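Local coordinates for protein BlEst2 (Bacillus licheniformis, PDB 6WPX) that probably hydrolyses ester bonds as a lipase or esterase, its activity restrained by an autoinhibitory C-terminal domain, at residues A[154-157]-A[158-161]. Numbering follows the deposited sequence.
Sequences ADLA and YSNW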
loop_
_atom_site.group_PDB
_atom_site.type_symbol
_atom_site.label_atom_id
_atom_site.label_comp_id
_atom_site.label_asym_id
_atom_site.label_seq_id
_atom_site.Cartn_x
_atom_site.Cartn_y
_atom_site.Cartn_z
ATOM N N ALA A 154 -0.299 2.012 3.696
ATOM C CA ALA A 154 -1.050 3.185 4.133
ATOM C C ALA A 154 -1.596 2.906 5.540
ATOM O O ALA A 154 -1.561 3.804 6.365
ATOM C CB ALA A 154 -2.186 3.509 3.161
ATOM N N ASP A 155 -2.043 1.648 5.829
ATOM C CA ASP A 155 -2.526 1.274 7.165
ATOM C C ASP A 155 -1.417 1.483 8.165
ATOM O O ASP A 155 -1.664 2.003 9.254
ATOM C CB ASP A 155 -2.960 -0.190 7.228
ATOM C CG ASP A 155 -4.149 -0.494 6.368
ATOM O OD1 ASP A 155 -4.771 0.458 5.860
ATOM O OD2 ASP A 155 -4.493 -1.683 6.239
ATOM N N LEU A 156 -0.192 1.086 7.780
ATOM C CA LEU A 156 1.008 1.253 8.593
ATOM C C LEU A 156 1.286 2.725 8.864
ATOM O O LEU A 156 1.488 3.084 10.028
ATOM C CB LEU A 156 2.239 0.558 7.954
ATOM C CG LEU A 156 3.585 0.770 8.651
ATOM C CD1 LEU A 156 3.609 0.135 10.061
ATOM C CD2 LEU A 156 4.739 0.210 7.793
ATOM N N ALA A 157 1.281 3.574 7.813
ATOM C CA ALA A 157 1.528 5.019 7.913
ATOM C C ALA A 157 0.571 5.733 8.888
ATOM O O ALA A 157 0.945 6.730 9.497
ATOM C CB ALA A 157 1.400 5.663 6.544
ATOM N N TYR A 158 -0.679 5.271 8.964
ATOM C CA TYR A 158 -1.706 5.854 9.815
ATOM C C TYR A 158 -1.792 5.208 11.205
ATOM O O TYR A 158 -2.646 5.582 12.005
ATOM C CB TYR A 158 -3.059 5.815 9.091
ATOM C CG TYR A 158 -3.181 6.980 8.148
ATOM C CD1 TYR A 158 -2.566 6.954 6.895
ATOM C CD2 TYR A 158 -3.816 8.160 8.542
ATOM C CE1 TYR A 158 -2.605 8.059 6.048
ATOM C CE2 TYR A 158 -3.847 9.278 7.704
ATOM C CZ TYR A 158 -3.246 9.215 6.457
ATOM O OH TYR A 158 -3.293 10.294 5.622
ATOM N N SER A 159 -0.889 4.286 11.510
ATOM C CA SER A 159 -0.909 3.575 12.797
ATOM C C SER A 159 -0.175 4.324 13.893
ATOM O O SER A 159 0.575 5.257 13.611
ATOM C CB SER A 159 -0.393 2.147 12.638
ATOM O OG SER A 159 1.017 2.140 12.481
ATOM N N ASN A 160 -0.448 3.962 15.156
ATOM C CA ASN A 160 0.151 4.622 16.312
ATOM C C ASN A 160 1.664 4.701 16.272
ATOM O O ASN A 160 2.190 5.782 16.458
ATOM C CB ASN A 160 -0.325 3.962 17.626
ATOM C CG ASN A 160 -1.752 4.316 17.931
ATOM O OD1 ASN A 160 -2.668 3.879 17.241
ATOM N ND2 ASN A 160 -1.968 5.144 18.936
ATOM N N TRP A 161 2.361 3.582 16.050
ATOM C CA TRP A 161 3.836 3.623 16.064
ATOM C C TRP A 161 4.432 4.503 14.980
ATOM O O TRP A 161 5.503 5.046 15.190
ATOM C CB TRP A 161 4.470 2.225 16.025
ATOM C CG TRP A 161 4.222 1.374 17.242
ATOM C CD1 TRP A 161 3.649 0.132 17.271
ATOM C CD2 TRP A 161 4.622 1.665 18.594
ATOM N NE1 TRP A 161 3.621 -0.346 18.565
ATOM C CE2 TRP A 161 4.205 0.579 19.397
ATOM C CE3 TRP A 161 5.239 2.767 19.215
ATOM C CZ2 TRP A 161 4.417 0.547 20.775
ATOM C CZ3 TRP A 161 5.437 2.736 20.583
ATOM C CH2 TRP A 161 5.029 1.636 21.347
HETATM O O HOH W 1 0.478 7.480 12.068
#
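The carbonyl oxygen of Leu156 is gripped twice by Ser159, three residues further along, where helix 152-157 gives way to loop. The serine hydroxyl donates the shorter bond, OG to Leu156 O at 2.7 Å, lying in the carbonyl plane on a lone pair. The amide of the same serine comes from well above that plane, Ser159 N to Leu156 O at 3.0 Å, so the two donors share the oxygen from different directions. With chi1 at 75°, OG stands between the backbone N and the carbonyl carbon, which turns it back to the Leu156 carbonyl. Just before it in the chain, Tyr158 N bonds Ala154 O at 3.1 Å, a last i to i+4 helical bond before the backbone switches to the i to i+3 link at Ser159. The Tyr158 ring turns its edge to that carbonyl, CD1 lying 3.3 Å from Ala154 O, and the same ring atom meets the methyl of Ala157. A water bridges the exit by donating to Ala157 O and Ser159 O, both at 2.7 Å. Beyond the helix, the Tyr158 ring packs edge-to-face with Tyr416, whose hydroxyl also bonds Tyr158 O, while the Ser159 side chain touches Ser448, Thr450 and Ile468 on strands 445-456 and 462-473. Replacing the serine with alanine takes away the in-plane bond and would probably leave Leu156 O, among the atoms of this turn, with just the amide above its plane. Side chain, backbone and water together thus supply hydrogen-bond partners to carbonyls at the C-terminal end of a buried helix, where the alpha/beta hydrolase portion meets the C-terminal beta strands.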